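Local coordinates for protein peptidase S15/CocE/NonD (Thaumarchaeota archaeon SCGC AB-539-E09, PDB 4PF1) that is a serine aminopeptidase of the alpha/beta hydrolase fold, probably cleaving residues from the N-terminal end of peptide substrates, at residues 286-291 and 349-354; 304-309 and 317-322; 324-329 and 333-338; 375-380 and 386-391. All coordinates share one frame; numbering follows the deposited sequence.

Contact 1 (286-291 and 349-354); sequences PMLIVG and GWFRRN
F351 of helix 347-365 drives its ring at two aliphatic side chains of strand 287-292, L288 and V290, and this three-residue cluster makes up the contact. The side chains come from opposite directions: the leucine and the valine reach out from the strand, the phenylalanine reaches back from the helix, and the CZ end of its ring lies nearest their methyl groups. F351 CZ is the common point, 3.5 Å from V290 CG2 and 3.7 Å from L288 CD2. Both methyls approach the ring obliquely. The flanks of the ring divide the two partners, since F351 CE1 lies 4.0 Å from L288 CD2 while F351 CE2 lies 3.8 Å from V290 CG1. F351 gains this reach because its CG is anti to the backbone N (chi1 158°), which carries the ring out from the helix to a strand whose nearest CA, that of V290, is 9.6 Å from its own.

Residue types follow from the geometry. Alternation along the strand turns L288 and V290 toward the helix and I289 to the other face; a long flat phenylalanine spans the gap, and branched aliphatic residues offer methyls around its CZ end. All three are buried. F184 of strand 178-184 and V322 of strand 319-324 also touch F351, while I289 packs on L305 of helix 301-309, so the central sheet lies between the two helices.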
# COMPACT_ATOMS: atom_id res chain seq x y z
N PRO A 286 33.00 -31.52 -4.71
CA PRO A 286 31.77 -31.31 -5.51
C PRO A 286 31.24 -29.89 -5.33
O PRO A 286 31.19 -29.38 -4.21
CB PRO A 286 30.80 -32.36 -4.95
CG PRO A 286 31.66 -33.35 -4.25
CD PRO A 286 32.82 -32.58 -3.71
N MET A 287 30.90 -29.24 -6.45
CA MET A 287 30.48 -27.84 -6.47
C MET A 287 29.12 -27.67 -7.13
O MET A 287 28.88 -28.18 -8.23
CB MET A 287 31.53 -27.01 -7.22
CG MET A 287 31.54 -25.54 -6.85
SD MET A 287 32.83 -24.62 -7.74
CE MET A 287 34.32 -25.46 -7.16
N LEU A 288 28.25 -26.90 -6.48
CA LEU A 288 26.94 -26.52 -7.00
C LEU A 288 26.93 -25.00 -7.16
O LEU A 288 26.64 -24.27 -6.21
CB LEU A 288 25.81 -27.03 -6.06
CG LEU A 288 24.35 -26.81 -6.52
CD1 LEU A 288 24.04 -27.59 -7.80
CD2 LEU A 288 23.38 -27.21 -5.43
N ILE A 289 27.33 -24.52 -8.35
CA ILE A 289 27.41 -23.08 -8.64
C ILE A 289 26.00 -22.55 -8.89
O ILE A 289 25.32 -23.02 -9.80
CB ILE A 289 28.38 -22.77 -9.81
CG1 ILE A 289 29.73 -23.51 -9.65
CG2 ILE A 289 28.59 -21.25 -9.94
CD1 ILE A 289 30.55 -23.66 -10.93
N VAL A 290 25.58 -21.58 -8.07
CA VAL A 290 24.24 -21.00 -8.15
C VAL A 290 24.32 -19.54 -8.57
O VAL A 290 24.80 -18.69 -7.81
CB VAL A 290 23.46 -21.16 -6.82
CG1 VAL A 290 21.96 -20.95 -7.03
CG2 VAL A 290 23.72 -22.52 -6.18
N GLY A 291 23.87 -19.26 -9.79
CA GLY A 291 23.86 -17.91 -10.35
C GLY A 291 22.46 -17.40 -10.62
O GLY A 291 21.51 -18.18 -10.75
N GLY A 349 13.00 -21.18 -3.05
CA GLY A 349 12.66 -22.27 -2.14
C GLY A 349 12.60 -23.63 -2.83
O GLY A 349 13.00 -24.64 -2.24
N TRP A 350 12.14 -23.65 -4.11
CA TRP A 350 12.08 -24.89 -4.91
C TRP A 350 13.48 -25.44 -5.15
O TRP A 350 13.68 -26.64 -5.06
CB TRP A 350 11.36 -24.66 -6.26
CG TRP A 350 11.32 -25.89 -7.13
CD1 TRP A 350 10.39 -26.88 -7.10
CD2 TRP A 350 12.30 -26.28 -8.10
NE1 TRP A 350 10.74 -27.88 -7.99
CE2 TRP A 350 11.91 -27.53 -8.62
CE3 TRP A 350 13.49 -25.70 -8.59
CZ2 TRP A 350 12.64 -28.21 -9.61
CZ3 TRP A 350 14.22 -26.37 -9.55
CH2 TRP A 350 13.79 -27.61 -10.06
N PHE A 351 14.44 -24.55 -5.50
CA PHE A 351 15.82 -24.96 -5.76
C PHE A 351 16.48 -25.54 -4.51
O PHE A 351 17.13 -26.57 -4.59
CB PHE A 351 16.66 -23.78 -6.32
CG PHE A 351 18.15 -23.97 -6.12
CD1 PHE A 351 18.86 -24.91 -6.87
CD2 PHE A 351 18.83 -23.28 -5.12
CE1 PHE A 351 20.21 -25.14 -6.63
CE2 PHE A 351 20.18 -23.51 -4.89
CZ PHE A 351 20.87 -24.44 -5.65
N ARG A 352 16.36 -24.84 -3.36
CA ARG A 352 17.01 -25.28 -2.12
C ARG A 352 16.46 -26.61 -1.61
O ARG A 352 17.25 -27.48 -1.24
CB ARG A 352 16.91 -24.20 -1.03
CG ARG A 352 17.85 -23.03 -1.29
CD ARG A 352 18.00 -22.08 -0.10
NE ARG A 352 16.71 -21.63 0.45
CZ ARG A 352 15.95 -20.68 -0.09
NH1 ARG A 352 16.33 -20.07 -1.21
NH2 ARG A 352 14.81 -20.33 0.48
N ARG A 353 15.13 -26.80 -1.64
CA ARG A 353 14.51 -28.04 -1.15
C ARG A 353 14.73 -29.23 -2.10
O ARG A 353 15.01 -30.33 -1.63
CB ARG A 353 13.00 -27.85 -0.92
CG ARG A 353 12.63 -26.86 0.19
CD ARG A 353 11.13 -26.85 0.49
NE ARG A 353 10.32 -26.77 -0.73
CZ ARG A 353 9.88 -25.64 -1.26
NH1 ARG A 353 10.14 -24.48 -0.67
NH2 ARG A 353 9.17 -25.66 -2.38
N ASN A 354 14.56 -29.02 -3.42
CA ASN A 354 14.59 -30.12 -4.39
C ASN A 354 15.95 -30.39 -5.05
O ASN A 354 16.12 -31.47 -5.62
CB ASN A 354 13.55 -29.89 -5.48
CG ASN A 354 12.14 -29.95 -4.97
OD1 ASN A 354 11.56 -31.03 -4.80
ND2 ASN A 354 11.56 -28.79 -4.67

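Contact 2 (304-309 and 317-322)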
# COMPACT_ATOMS: atom_id res chain seq x y z
N LYS A 304 30.99 -17.63 -15.50
CA LYS A 304 32.43 -17.71 -15.82
C LYS A 304 33.08 -18.86 -15.03
O LYS A 304 33.97 -19.53 -15.56
CB LYS A 304 33.14 -16.36 -15.54
CG LYS A 304 34.58 -16.29 -16.05
CD LYS A 304 34.67 -15.87 -17.52
CE LYS A 304 36.05 -16.05 -18.10
NZ LYS A 304 37.02 -15.05 -17.58
N LEU A 305 32.60 -19.12 -13.79
CA LEU A 305 33.08 -20.22 -12.95
C LEU A 305 32.79 -21.56 -13.61
O LEU A 305 33.70 -22.37 -13.74
CB LEU A 305 32.45 -20.20 -11.55
CG LEU A 305 33.13 -19.35 -10.49
CD1 LEU A 305 32.35 -19.38 -9.19
CD2 LEU A 305 34.57 -19.80 -10.25
N TYR A 306 31.53 -21.77 -14.06
CA TYR A 306 31.15 -23.01 -14.76
C TYR A 306 31.98 -23.18 -16.04
O TYR A 306 32.47 -24.27 -16.29
CB TYR A 306 29.64 -23.05 -15.08
CG TYR A 306 29.26 -24.16 -16.03
CD1 TYR A 306 29.17 -25.48 -15.60
CD2 TYR A 306 29.05 -23.90 -17.39
CE1 TYR A 306 28.84 -26.51 -16.48
CE2 TYR A 306 28.75 -24.93 -18.28
CZ TYR A 306 28.65 -26.23 -17.83
OH TYR A 306 28.34 -27.24 -18.71
N LYS A 307 32.15 -22.09 -16.83
CA LYS A 307 32.88 -22.11 -18.10
C LYS A 307 34.33 -22.62 -17.94
O LYS A 307 34.80 -23.37 -18.79
CB LYS A 307 32.88 -20.71 -18.74
CG LYS A 307 33.45 -20.68 -20.17
CD LYS A 307 33.30 -19.31 -20.86
CE LYS A 307 34.33 -18.29 -20.43
NZ LYS A 307 35.72 -18.68 -20.79
N VAL A 308 35.01 -22.21 -16.86
CA VAL A 308 36.41 -22.60 -16.64
C VAL A 308 36.54 -23.95 -15.89
O VAL A 308 37.54 -24.65 -16.08
CB VAL A 308 37.24 -21.48 -15.93
CG1 VAL A 308 37.14 -20.16 -16.69
CG2 VAL A 308 36.81 -21.30 -14.47
N LEU A 309 35.55 -24.31 -15.04
CA LEU A 309 35.63 -25.53 -14.23
C LEU A 309 34.95 -26.75 -14.89
O LEU A 309 35.28 -27.88 -14.52
CB LEU A 309 35.07 -25.30 -12.81
CG LEU A 309 35.81 -24.26 -11.95
CD1 LEU A 309 35.05 -23.97 -10.68
CD2 LEU A 309 37.24 -24.71 -11.62
N LYS A 317 31.08 -35.02 -12.92
CA LYS A 317 31.08 -35.73 -11.64
C LYS A 317 31.05 -34.77 -10.44
O LYS A 317 30.47 -35.12 -9.41
CB LYS A 317 32.31 -36.63 -11.55
CG LYS A 317 32.05 -37.96 -10.85
CD LYS A 317 33.33 -38.79 -10.68
CE LYS A 317 33.64 -39.66 -11.88
NZ LYS A 317 34.94 -40.36 -11.73
N LEU A 318 31.67 -33.58 -10.57
CA LEU A 318 31.78 -32.65 -9.45
C LEU A 318 31.10 -31.29 -9.67
O LEU A 318 30.59 -30.72 -8.71
CB LEU A 318 33.27 -32.41 -9.11
CG LEU A 318 34.11 -33.66 -8.76
CD1 LEU A 318 35.58 -33.43 -9.02
CD2 LEU A 318 33.89 -34.09 -7.31
N VAL A 319 31.12 -30.75 -10.90
CA VAL A 319 30.59 -29.40 -11.16
C VAL A 319 29.16 -29.42 -11.73
O VAL A 319 28.87 -30.11 -12.70
CB VAL A 319 31.55 -28.56 -12.06
CG1 VAL A 319 31.03 -27.14 -12.26
CG2 VAL A 319 32.96 -28.53 -11.49
N HIS A 320 28.28 -28.62 -11.10
CA HIS A 320 26.89 -28.39 -11.52
C HIS A 320 26.62 -26.89 -11.53
O HIS A 320 27.01 -26.19 -10.59
CB HIS A 320 25.90 -29.10 -10.58
CG HIS A 320 26.14 -30.57 -10.44
ND1 HIS A 320 25.54 -31.48 -11.28
CD2 HIS A 320 26.91 -31.23 -9.54
CE1 HIS A 320 25.96 -32.67 -10.87
NE2 HIS A 320 26.79 -32.57 -9.83
N PHE A 321 25.96 -26.39 -12.58
CA PHE A 321 25.63 -24.97 -12.70
C PHE A 321 24.12 -24.76 -12.70
O PHE A 321 23.41 -25.36 -13.50
CB PHE A 321 26.27 -24.36 -13.96
CG PHE A 321 25.96 -22.91 -14.26
CD1 PHE A 321 26.02 -21.94 -13.27
CD2 PHE A 321 25.68 -22.50 -15.56
CE1 PHE A 321 25.74 -20.60 -13.56
CE2 PHE A 321 25.41 -21.16 -15.85
CZ PHE A 321 25.44 -20.22 -14.85
N VAL A 322 23.63 -23.92 -11.77
CA VAL A 322 22.22 -23.57 -11.65
C VAL A 322 22.07 -22.07 -11.93
O VAL A 322 22.73 -21.26 -11.29
CB VAL A 322 21.61 -23.97 -10.27
CG1 VAL A 322 20.13 -23.61 -10.19
CG2 VAL A 322 21.82 -25.45 -9.98
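Y306 packs on V319 and F321 inside a beta-alpha-beta unit, in which strand 287-292 is followed by helix 301-309 and then by the parallel strand 319-324, the repeating element of the alpha/beta hydrolase sheet. The helix segment runs nearly antiparallel to the strand segment, their axes 153° apart in direction and 8.9 Å apart at closest approach.

Y306 gives up the most area. With CG anti to its backbone N (chi1 168°), its ring is laid across the strand, where Y306 CD1 comes 3.5 Å from F321 CB. The two aromatic planes are only 17° from parallel, but they are slid so far apart that the rings barely overlap. Instead, Y306 CB makes an off-centre CH-pi contact with the F321 ring, 4.2 Å from its centroid. A tyrosine suits this place because its carbon ring can be buried while OH reaches D390, in the segment that follows strand 384-388, to which it is hydrogen-bonded. Cutting the side chain back to an alanine here removes the ring and would probably open a gap beside F321 CB and V319 CG1 and leave D390 without this hydroxyl partner.

V319 is the second large contributor, and its beta-branched shape, common in strands, lets it touch two residues a turn apart. V319 CG1 lies 4.2 Å from Y306 CD1. V319 CG2 meets the helix end, with L309 CB at 4.1 Å and the backbone L309 O at 3.9 Å.

Contact 3 (324-329 and 333-338); sequences GPWNHG and RDARSL
The loop after strand 319-324 carries H328, which with S161 and D295 forms a probable Ser-His-Asp triad, and here the chain folds back on that loop. W326 and A335 meet closely: A335 CB lies 3.4 Å from W326 CD1 and 3.5 Å from W326 NE1, approaching the indole obliquely. A small methyl suits such close quarters, and the indole N-H is spent on T347. Next along, L338 CD1 sits against the N327 amide, 3.4 Å from ND2, whose polar partner is G454 O. N327 OD1 turns back within its own loop to accept a weak bond from G329 N.

R333 extends past G329, its CG 3.3 Å from G329 O. The extended chain brings the guanidinium near the N327 amide, their planes 64° apart and R333 NH2 3.8 Å from N327 ND2, unbonded. NH1 forms a salt bridge with D334 and a hydrogen bond to a glycerol, probably from crystallisation. A leucine in its place has no guanidinium, which would probably leave D334 without this charge partner and the side of N327 uncovered.

A335 is tied to T347 at the start of helix 347-365, R333 O accepts from R352 of that helix, and G324 pairs with strand 287-292.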
# COMPACT_ATOMS: atom_id res chain seq x y z
N GLY A 324 19.10 -19.37 -12.09
CA GLY A 324 17.71 -19.04 -11.79
C GLY A 324 17.29 -17.63 -12.15
O GLY A 324 18.14 -16.79 -12.46
N PRO A 325 15.96 -17.32 -12.10
CA PRO A 325 15.50 -15.96 -12.44
C PRO A 325 15.62 -15.05 -11.22
O PRO A 325 14.62 -14.52 -10.71
CB PRO A 325 14.04 -16.20 -12.83
CG PRO A 325 13.60 -17.33 -11.94
CD PRO A 325 14.83 -18.19 -11.69
N TRP A 326 16.84 -14.91 -10.72
CA TRP A 326 17.07 -14.28 -9.45
C TRP A 326 17.92 -13.05 -9.51
O TRP A 326 18.84 -12.95 -10.32
CB TRP A 326 17.75 -15.29 -8.51
CG TRP A 326 16.99 -16.58 -8.34
CD1 TRP A 326 15.66 -16.72 -8.09
CD2 TRP A 326 17.54 -17.90 -8.32
NE1 TRP A 326 15.34 -18.04 -7.93
CE2 TRP A 326 16.48 -18.80 -8.07
CE3 TRP A 326 18.84 -18.42 -8.48
CZ2 TRP A 326 16.66 -20.19 -8.02
CZ3 TRP A 326 19.02 -19.80 -8.45
CH2 TRP A 326 17.94 -20.66 -8.20
N ASN A 327 17.66 -12.13 -8.58
CA ASN A 327 18.52 -10.99 -8.34
C ASN A 327 19.66 -11.49 -7.43
O ASN A 327 19.77 -12.70 -7.20
CB ASN A 327 17.73 -9.80 -7.75
CG ASN A 327 17.16 -9.98 -6.36
OD1 ASN A 327 17.50 -10.90 -5.62
ND2 ASN A 327 16.33 -9.05 -5.95
N HIS A 328 20.46 -10.58 -6.86
CA HIS A 328 21.60 -10.96 -6.03
C HIS A 328 21.28 -11.92 -4.84
O HIS A 328 22.05 -12.85 -4.60
CB HIS A 328 22.33 -9.72 -5.53
CG HIS A 328 23.63 -10.05 -4.87
ND1 HIS A 328 24.56 -10.86 -5.49
CD2 HIS A 328 24.10 -9.69 -3.66
CE1 HIS A 328 25.56 -10.97 -4.64
NE2 HIS A 328 25.33 -10.27 -3.53
N GLY A 329 20.19 -11.68 -4.11
CA GLY A 329 19.88 -12.49 -2.93
C GLY A 329 18.75 -13.50 -3.02
O GLY A 329 18.54 -14.27 -2.07
N ARG A 333 16.77 -16.98 -0.77
CA ARG A 333 15.50 -16.69 -0.11
C ARG A 333 14.32 -17.04 -1.04
O ARG A 333 14.49 -17.87 -1.94
CB ARG A 333 15.44 -15.20 0.36
CG ARG A 333 15.49 -14.15 -0.77
CD ARG A 333 15.18 -12.76 -0.24
NE ARG A 333 15.26 -11.73 -1.28
CZ ARG A 333 14.24 -11.34 -2.03
NH1 ARG A 333 13.04 -11.90 -1.89
NH2 ARG A 333 14.40 -10.39 -2.95
N ASP A 334 13.14 -16.45 -0.79
CA ASP A 334 11.95 -16.62 -1.62
C ASP A 334 12.12 -15.86 -2.94
O ASP A 334 12.70 -14.77 -2.95
CB ASP A 334 10.70 -16.12 -0.88
CG ASP A 334 10.77 -14.66 -0.49
OD1 ASP A 334 11.68 -14.30 0.30
OD2 ASP A 334 9.97 -13.86 -1.03
N ALA A 335 11.63 -16.44 -4.05
CA ALA A 335 11.72 -15.78 -5.35
C ALA A 335 10.52 -16.13 -6.23
O ALA A 335 10.66 -16.86 -7.23
CB ALA A 335 13.02 -16.15 -6.04
N ARG A 336 9.33 -15.62 -5.86
CA ARG A 336 8.09 -15.82 -6.62
C ARG A 336 7.99 -14.80 -7.74
O ARG A 336 7.38 -15.08 -8.77
CB ARG A 336 6.86 -15.70 -5.70
CG ARG A 336 6.66 -16.88 -4.77
CD ARG A 336 5.51 -16.65 -3.81
NE ARG A 336 5.42 -17.70 -2.81
CZ ARG A 336 6.04 -17.67 -1.63
NH1 ARG A 336 6.80 -16.63 -1.30
NH2 ARG A 336 5.90 -18.67 -0.77
N SER A 337 8.56 -13.61 -7.51
CA SER A 337 8.52 -12.50 -8.46
C SER A 337 9.78 -11.64 -8.34
O SER A 337 10.58 -11.86 -7.44
CB SER A 337 7.28 -11.64 -8.20
OG SER A 337 7.33 -11.03 -6.92
N LEU A 338 9.94 -10.67 -9.27
CA LEU A 338 11.02 -9.68 -9.27
C LEU A 338 10.53 -8.45 -10.01
O LEU A 338 10.42 -8.46 -11.24
CB LEU A 338 12.32 -10.23 -9.90
CG LEU A 338 13.51 -9.26 -9.90
CD1 LEU A 338 14.04 -9.04 -8.49
CD2 LEU A 338 14.60 -9.75 -10.79

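Contact 4 (375-380 and 386-391)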
# COMPACT_ATOMS: atom_id res chain seq x y z
N VAL A 375 23.70 -28.53 -16.21
CA VAL A 375 23.17 -27.17 -16.17
C VAL A 375 21.66 -27.21 -15.90
O VAL A 375 20.91 -27.93 -16.57
CB VAL A 375 23.52 -26.36 -17.46
CG1 VAL A 375 22.83 -25.00 -17.47
CG2 VAL A 375 25.03 -26.19 -17.61
N LEU A 376 21.22 -26.45 -14.89
CA LEU A 376 19.82 -26.30 -14.53
C LEU A 376 19.47 -24.84 -14.76
O LEU A 376 19.95 -23.97 -14.03
CB LEU A 376 19.58 -26.75 -13.07
CG LEU A 376 18.13 -26.81 -12.58
CD1 LEU A 376 17.28 -27.78 -13.41
CD2 LEU A 376 18.08 -27.21 -11.12
N SER A 377 18.77 -24.56 -15.86
CA SER A 377 18.48 -23.19 -16.27
C SER A 377 16.98 -22.89 -16.28
O SER A 377 16.19 -23.64 -16.84
CB SER A 377 19.07 -22.92 -17.65
OG SER A 377 18.65 -21.67 -18.18
N TYR A 378 16.61 -21.76 -15.65
CA TYR A 378 15.23 -21.30 -15.66
C TYR A 378 15.06 -20.33 -16.81
O TYR A 378 15.80 -19.35 -16.91
CB TYR A 378 14.85 -20.63 -14.33
CG TYR A 378 13.39 -20.26 -14.21
CD1 TYR A 378 12.90 -19.08 -14.78
CD2 TYR A 378 12.51 -21.04 -13.46
CE1 TYR A 378 11.56 -18.71 -14.63
CE2 TYR A 378 11.17 -20.68 -13.31
CZ TYR A 378 10.70 -19.51 -13.89
OH TYR A 378 9.40 -19.13 -13.72
N GLU A 379 14.10 -20.62 -17.68
CA GLU A 379 13.82 -19.79 -18.85
C GLU A 379 12.71 -18.81 -18.54
O GLU A 379 11.58 -19.24 -18.24
CB GLU A 379 13.46 -20.69 -20.05
CG GLU A 379 13.34 -19.94 -21.37
CD GLU A 379 12.94 -20.80 -22.55
OE1 GLU A 379 12.48 -21.95 -22.34
OE2 GLU A 379 13.08 -20.33 -23.70
N THR A 380 13.01 -17.50 -18.59
CA THR A 380 12.01 -16.45 -18.36
C THR A 380 11.11 -16.35 -19.61
O THR A 380 11.49 -16.83 -20.68
CB THR A 380 12.68 -15.12 -17.95
OG1 THR A 380 13.75 -14.81 -18.85
CG2 THR A 380 13.18 -15.13 -16.51
N HIS A 386 14.91 -26.10 -17.08
CA HIS A 386 15.38 -27.03 -18.10
C HIS A 386 16.62 -27.76 -17.65
O HIS A 386 17.44 -27.21 -16.92
CB HIS A 386 15.67 -26.29 -19.42
CG HIS A 386 14.50 -25.57 -20.00
ND1 HIS A 386 13.48 -26.25 -20.63
CD2 HIS A 386 14.24 -24.25 -20.04
CE1 HIS A 386 12.62 -25.32 -21.03
NE2 HIS A 386 13.04 -24.10 -20.69
N ARG A 387 16.77 -29.01 -18.10
CA ARG A 387 17.94 -29.84 -17.88
C ARG A 387 18.84 -29.72 -19.11
O ARG A 387 18.42 -30.11 -20.20
CB ARG A 387 17.54 -31.31 -17.64
CG ARG A 387 16.77 -31.56 -16.35
CD ARG A 387 16.36 -33.02 -16.22
NE ARG A 387 17.53 -33.91 -16.19
CZ ARG A 387 18.11 -34.34 -15.07
NH1 ARG A 387 17.63 -33.99 -13.89
NH2 ARG A 387 19.18 -35.12 -15.13
N TYR A 388 20.03 -29.13 -18.95
CA TYR A 388 20.96 -28.95 -20.07
C TYR A 388 22.28 -29.67 -19.80
O TYR A 388 22.69 -29.79 -18.64
CB TYR A 388 21.22 -27.46 -20.36
CG TYR A 388 20.03 -26.68 -20.90
CD1 TYR A 388 19.16 -27.26 -21.83
CD2 TYR A 388 19.82 -25.35 -20.55
CE1 TYR A 388 18.08 -26.54 -22.35
CE2 TYR A 388 18.76 -24.62 -21.08
CZ TYR A 388 17.89 -25.22 -21.98
OH TYR A 388 16.83 -24.51 -22.49
N ASP A 389 22.94 -30.15 -20.87
CA ASP A 389 24.22 -30.85 -20.77
C ASP A 389 25.40 -29.87 -20.79
O ASP A 389 26.50 -30.23 -20.38
CB ASP A 389 24.36 -31.88 -21.90
CG ASP A 389 23.38 -33.03 -21.82
OD1 ASP A 389 23.10 -33.49 -20.69
OD2 ASP A 389 22.91 -33.49 -22.88
N ASP A 390 25.15 -28.64 -21.29
CA ASP A 390 26.16 -27.58 -21.40
C ASP A 390 25.47 -26.21 -21.41
O ASP A 390 24.26 -26.12 -21.61
CB ASP A 390 26.99 -27.78 -22.69
CG ASP A 390 28.39 -27.18 -22.67
OD1 ASP A 390 28.67 -26.33 -21.79
OD2 ASP A 390 29.20 -27.54 -23.55
N TRP A 391 26.26 -25.14 -21.20
CA TRP A 391 25.75 -23.77 -21.26
C TRP A 391 26.57 -22.94 -22.27
O TRP A 391 27.77 -22.75 -22.07
CB TRP A 391 25.72 -23.11 -19.88
CG TRP A 391 25.07 -21.76 -19.89
CD1 TRP A 391 25.68 -20.55 -19.73
CD2 TRP A 391 23.69 -21.48 -20.15
NE1 TRP A 391 24.76 -19.54 -19.84
CE2 TRP A 391 23.53 -20.08 -20.10
CE3 TRP A 391 22.56 -22.28 -20.40
CZ2 TRP A 391 22.28 -19.46 -20.28
CZ3 TRP A 391 21.33 -21.66 -20.60
CH2 TRP A 391 21.20 -20.27 -20.55
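V375 and Y388 form a hydrogen-bonded pair in an antiparallel beta hairpin, and S377 with H386 forms the next; L376 and R387 lie between them as a non-hydrogen-bonded pair. The tight part is the side bearing V375, S377 and Y388, over which W391 folds from beyond the strand. V375 CB is 3.9 Å from Y388 CB, and V375 CG2 is equally far from W391 CB. Small S377 lets both aromatics close in: its CB meets Y388 CE2 at 3.8 Å, its OG meets W391 CZ3 at 3.6 Å, and that hydroxyl is hydrogen-bonded to the S563 hydroxyl.

H386 NE2 donates to E379 OE1 at 2.8 Å. The oxygen is met on its anti side but tilted out of both planes, with carboxylate and imidazole 63° apart. E379 suits, its extended chain carrying the carboxylate to the histidine while OE2 serves R483 and T565.

The other side is looser. R387 is exposed, barely touches the first strand, and turns its guanidinium to D371; across the hairpin, L376 CD1 touches H386 O.

The hairpin ends the central sheet: strand 375-379 pairs with strand 319-324, strand 384-388 is outermost within the chain, and L376 packs on V355 of helix 347-365.

Contacts 1, 2 and 4 share the central sheet, in which strands 287-292, 319-324, 375-379 and 384-388 lie side by side. Contact 1 joins it to helix 347-365 and contact 2 to helix 301-309 on the opposite face, their centres about 13 Å apart. Probable backbone bonds lace them together: M287 N to L318 O, 2.7 Å, between contacts 1 and 2, and L376 N to F321 O, 2.8 Å, between contacts 4 and 2. Contact 3 continues from strand 319-324 into the loop of the probable catalytic H328. V290 CG1 of contact 1 packs 3.5 Å from W326 CZ3 there, and P325 CG lies 3.4 Å from Y378 CD1 of contact 4.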